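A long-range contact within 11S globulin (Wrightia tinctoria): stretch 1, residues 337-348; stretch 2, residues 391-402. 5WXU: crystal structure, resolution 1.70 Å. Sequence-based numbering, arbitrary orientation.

Stretch 1, residues 337-348: YLYPNAMIVPEW
Stretch 2 391-402: NYVYLKQAGPQG

Pro 346 (C-gamma endo, phi/psi -57/141) lies beside Leu 395 (chi1 m, chi2 87°), with Pro 346 CB 3.8 Å from Leu 395 CG and CA atoms 4.4 Å apart. Here strand 343-348 and the strand beginning at Val 393 of 11S globulin run antiparallel, their axes 160° apart in direction and 4.6 Å apart at closest approach; the two stretches bury 991 Å² between them. The apolar contacts are spread along the pairing. Towards the end of stretch 1, Trp 348 (chi1 p, chi2 93°) sets CE3 4.2 Å from CG2 of Val 393 (chi1 t), and its CD1 reaches to 3.5 Å from Asn 391 OD1. Met 343 (m, t, chi3 134°) and Gln 397 form a non-hydrogen-bonded pair with CA atoms 4.3 Å apart; their side chains share one face of the sheet, Met 343 CG 3.7 Å from Gln 397 CB. At the other end, Leu 338 (m, t) points toward stretch 2 and places CB 3.8 Å from Ala 398 CB.

Glu 347 and Tyr 394 share the opposite face from Met 343 and Gln 397. Theirs is a hydrogen-bonded pair, CA atoms 5.6 Å apart: Glu 347 N donates to Tyr 394 O (3.1 Å), and Tyr 394 N to Glu 347 O (2.8 Å). Both side chains take chi1 p, and Glu 347 CG lies over the Tyr 394 ring face, 4.2 Å from its centroid, in a CH-pi contact. Pro 346 CA makes a CA-H...O contact with Tyr 394 O (3.2 Å). Pairing is looser at Ile 344, whose N makes a weak 3.3 Å hydrogen bond to Lys 396 O, but tightens again where Ala 398 N donates to Ala 342 O (2.8 Å, 172°).

The polar edge is built on two turns. The type II turn 339-342 closes with Ala 342 N to Tyr 339 O (3.0 Å) and carries Asn 341 at phi/psi 67/0; the type I turn 399-402 closes with Gly 402 N to Gly 399 O (3.0 Å). Gln 397, extended at t, t, donates from NE2 to Asn 341 O (2.8 Å, 176°). Asn 341 N makes weak hydrogen bonds to Ala 398 O (3.2 Å) and Gly 399 O (3.3 Å), while a water accepts from Asn 341 ND2 (2.5 Å) and donates to Ala 398 O (2.7 Å). Gly 402, at 90/-176, brings CA to 3.2 Å from Leu 338 O; a CB here would clash with that oxygen.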

# COMPACT_ATOMS: atom_id res chain seq x y z
N TYR B 337 -30.92 -14.37 5.43
CA TYR B 337 -32.00 -15.19 5.97
C TYR B 337 -33.19 -14.27 6.18
O TYR B 337 -33.14 -13.32 6.92
CB TYR B 337 -31.57 -15.93 7.23
CG TYR B 337 -32.62 -16.86 7.69
CD1 TYR B 337 -32.81 -18.10 7.04
CD2 TYR B 337 -33.50 -16.48 8.67
CE1 TYR B 337 -33.86 -18.96 7.40
CE2 TYR B 337 -34.54 -17.31 9.05
CZ TYR B 337 -34.72 -18.56 8.43
OH TYR B 337 -35.74 -19.35 8.88
N LEU B 338 -34.29 -14.57 5.50
CA LEU B 338 -35.53 -13.86 5.65
C LEU B 338 -36.58 -14.73 6.27
O LEU B 338 -36.83 -15.84 5.84
CB LEU B 338 -36.04 -13.31 4.31
CG LEU B 338 -35.12 -12.28 3.65
CD1 LEU B 338 -35.65 -11.96 2.27
CD2 LEU B 338 -34.99 -11.03 4.50
N TYR B 339 -37.22 -14.15 7.28
CA TYR B 339 -38.44 -14.72 7.81
C TYR B 339 -39.58 -14.66 6.82
O TYR B 339 -39.59 -13.91 5.85
CB TYR B 339 -38.82 -14.05 9.12
CG TYR B 339 -37.85 -14.34 10.25
CD1 TYR B 339 -37.73 -15.63 10.77
CD2 TYR B 339 -37.10 -13.36 10.82
CE1 TYR B 339 -36.85 -15.90 11.80
CE2 TYR B 339 -36.22 -13.61 11.87
CZ TYR B 339 -36.07 -14.87 12.34
OH TYR B 339 -35.18 -15.09 13.38
N PRO B 340 -40.65 -15.45 7.13
CA PRO B 340 -41.68 -15.44 6.11
C PRO B 340 -42.23 -14.07 5.76
O PRO B 340 -42.49 -13.28 6.65
CB PRO B 340 -42.77 -16.37 6.71
CG PRO B 340 -42.01 -17.31 7.51
CD PRO B 340 -40.80 -16.54 8.09
N ASN B 341 -42.39 -13.79 4.47
CA ASN B 341 -42.87 -12.51 3.97
C ASN B 341 -41.98 -11.25 4.16
O ASN B 341 -42.36 -10.16 3.72
CB ASN B 341 -44.25 -12.18 4.53
CG ASN B 341 -45.22 -13.34 4.36
OD1 ASN B 341 -45.81 -13.82 5.34
ND2 ASN B 341 -45.35 -13.80 3.13
N ALA B 342 -40.80 -11.43 4.77
CA ALA B 342 -39.84 -10.30 4.97
C ALA B 342 -39.12 -9.98 3.65
O ALA B 342 -39.13 -10.81 2.67
CB ALA B 342 -38.86 -10.70 6.06
N MET B 343 -38.57 -8.76 3.55
CA MET B 343 -37.93 -8.28 2.31
C MET B 343 -36.52 -7.79 2.62
O MET B 343 -36.21 -7.43 3.79
CB MET B 343 -38.70 -7.12 1.70
CG MET B 343 -40.04 -7.57 1.17
SD MET B 343 -40.91 -6.05 0.71
CE MET B 343 -41.54 -6.45 -0.89
N ILE B 344 -35.67 -7.88 1.61
CA ILE B 344 -34.48 -7.06 1.59
C ILE B 344 -34.88 -5.79 0.84
O ILE B 344 -35.63 -5.83 -0.17
CB ILE B 344 -33.30 -7.75 0.89
CG1 ILE B 344 -32.85 -9.04 1.60
CG2 ILE B 344 -32.08 -6.84 0.87
CD1 ILE B 344 -32.28 -8.89 2.98
N VAL B 345 -34.36 -4.64 1.27
CA VAL B 345 -34.67 -3.39 0.58
C VAL B 345 -34.33 -3.49 -0.90
O VAL B 345 -33.36 -4.12 -1.26
CB VAL B 345 -33.99 -2.17 1.23
CG1 VAL B 345 -34.53 -1.98 2.64
CG2 VAL B 345 -32.50 -2.29 1.21
N PRO B 346 -35.14 -2.87 -1.78
CA PRO B 346 -34.77 -2.72 -3.16
C PRO B 346 -33.43 -1.96 -3.26
O PRO B 346 -33.17 -1.00 -2.48
CB PRO B 346 -35.85 -1.84 -3.75
CG PRO B 346 -36.73 -1.45 -2.66
CD PRO B 346 -36.40 -2.17 -1.45
N GLU B 347 -32.60 -2.39 -4.19
CA GLU B 347 -31.22 -1.89 -4.24
C GLU B 347 -30.55 -2.27 -5.52
O GLU B 347 -31.14 -2.91 -6.35
CB GLU B 347 -30.37 -2.46 -3.04
CG GLU B 347 -30.06 -3.97 -3.04
CD GLU B 347 -29.70 -4.57 -1.67
OE1 GLU B 347 -29.73 -3.89 -0.61
OE2 GLU B 347 -29.36 -5.78 -1.68
N TRP B 348 -29.30 -1.86 -5.65
CA TRP B 348 -28.44 -2.32 -6.73
C TRP B 348 -27.04 -2.49 -6.17
O TRP B 348 -26.68 -1.82 -5.15
CB TRP B 348 -28.36 -1.37 -7.91
CG TRP B 348 -27.73 0.01 -7.71
CD1 TRP B 348 -26.41 0.38 -7.92
CD2 TRP B 348 -28.40 1.20 -7.35
NE1 TRP B 348 -26.25 1.71 -7.66
CE2 TRP B 348 -27.46 2.24 -7.32
CE3 TRP B 348 -29.73 1.48 -7.01
CZ2 TRP B 348 -27.80 3.56 -7.00
CZ3 TRP B 348 -30.10 2.80 -6.74
CH2 TRP B 348 -29.12 3.82 -6.70
N ASN B 391 -25.42 -2.88 -11.08
CA ASN B 391 -26.26 -1.73 -11.27
C ASN B 391 -27.70 -2.11 -11.63
O ASN B 391 -28.52 -1.20 -11.71
CB ASN B 391 -25.74 -0.72 -12.32
CG ASN B 391 -24.56 0.10 -11.84
OD1 ASN B 391 -24.15 0.08 -10.63
ND2 ASN B 391 -24.00 0.86 -12.76
N TYR B 392 -28.02 -3.40 -11.87
CA TYR B 392 -29.44 -3.74 -12.08
C TYR B 392 -30.15 -3.60 -10.73
O TYR B 392 -29.66 -4.03 -9.69
CB TYR B 392 -29.60 -5.19 -12.58
CG TYR B 392 -29.34 -5.36 -14.06
CD1 TYR B 392 -28.09 -5.13 -14.64
CD2 TYR B 392 -30.33 -5.93 -14.89
CE1 TYR B 392 -27.89 -5.30 -16.00
CE2 TYR B 392 -30.11 -6.14 -16.22
CZ TYR B 392 -28.89 -5.87 -16.77
OH TYR B 392 -28.70 -6.10 -18.09
N VAL B 393 -31.37 -3.03 -10.74
CA VAL B 393 -32.12 -2.84 -9.53
C VAL B 393 -32.87 -4.12 -9.19
O VAL B 393 -33.38 -4.80 -10.10
CB VAL B 393 -33.06 -1.65 -9.64
CG1 VAL B 393 -33.93 -1.49 -8.41
CG2 VAL B 393 -32.22 -0.41 -9.77
N TYR B 394 -32.92 -4.48 -7.92
CA TYR B 394 -33.66 -5.69 -7.54
C TYR B 394 -34.34 -5.65 -6.21
O TYR B 394 -33.86 -4.98 -5.30
CB TYR B 394 -32.77 -6.94 -7.59
CG TYR B 394 -31.56 -6.93 -6.69
CD1 TYR B 394 -30.49 -6.11 -6.95
CD2 TYR B 394 -31.41 -7.86 -5.69
CE1 TYR B 394 -29.36 -6.15 -6.18
CE2 TYR B 394 -30.27 -7.91 -4.89
CZ TYR B 394 -29.25 -7.03 -5.15
OH TYR B 394 -28.08 -7.05 -4.40
N LEU B 395 -35.41 -6.42 -6.09
CA LEU B 395 -36.21 -6.54 -4.85
C LEU B 395 -36.46 -8.00 -4.57
O LEU B 395 -36.87 -8.68 -5.48
CB LEU B 395 -37.66 -6.07 -5.07
CG LEU B 395 -37.94 -4.62 -5.26
CD1 LEU B 395 -37.79 -4.31 -6.73
CD2 LEU B 395 -39.32 -4.29 -4.66
N LYS B 396 -36.38 -8.44 -3.33
CA LYS B 396 -36.61 -9.81 -2.92
C LYS B 396 -37.63 -9.78 -1.78
O LYS B 396 -37.57 -8.92 -0.89
CB LYS B 396 -35.31 -10.52 -2.41
CG LYS B 396 -34.05 -10.38 -3.27
CD LYS B 396 -32.83 -11.22 -2.77
CE LYS B 396 -31.54 -10.43 -2.51
NZ LYS B 396 -30.36 -10.97 -3.28
N GLN B 397 -38.57 -10.75 -1.80
CA GLN B 397 -39.48 -10.98 -0.67
C GLN B 397 -39.59 -12.47 -0.46
O GLN B 397 -39.82 -13.22 -1.43
CB GLN B 397 -40.87 -10.46 -0.96
CG GLN B 397 -41.82 -10.67 0.22
CD GLN B 397 -43.08 -9.88 0.11
OE1 GLN B 397 -43.56 -9.58 -1.00
NE2 GLN B 397 -43.65 -9.53 1.26
N ALA B 398 -39.48 -12.87 0.78
CA ALA B 398 -39.57 -14.31 1.11
C ALA B 398 -41.02 -14.73 1.01
O ALA B 398 -41.95 -13.93 1.27
CB ALA B 398 -39.09 -14.60 2.50
N GLY B 399 -41.20 -15.99 0.69
CA GLY B 399 -42.53 -16.57 0.76
C GLY B 399 -42.84 -17.05 2.14
O GLY B 399 -42.12 -16.81 3.12
N PRO B 400 -43.95 -17.83 2.27
CA PRO B 400 -44.43 -18.32 3.56
C PRO B 400 -43.51 -19.26 4.37
O PRO B 400 -43.74 -19.42 5.56
CB PRO B 400 -45.77 -18.99 3.18
CG PRO B 400 -45.66 -19.30 1.75
CD PRO B 400 -44.67 -18.41 1.11
N GLN B 401 -42.46 -19.80 3.78
CA GLN B 401 -41.52 -20.71 4.47
C GLN B 401 -40.20 -19.96 4.75
O GLN B 401 -39.25 -20.57 5.27
CB GLN B 401 -41.22 -22.00 3.68
CG GLN B 401 -42.31 -23.10 3.79
CD GLN B 401 -43.58 -22.63 3.12
OE1 GLN B 401 -43.54 -22.22 1.93
NE2 GLN B 401 -44.71 -22.62 3.87
N GLY B 402 -40.12 -18.68 4.40
CA GLY B 402 -38.84 -17.99 4.63
C GLY B 402 -38.03 -18.18 3.38
O GLY B 402 -38.47 -18.79 2.40
O HOH W 1 -44.56 -13.65 0.76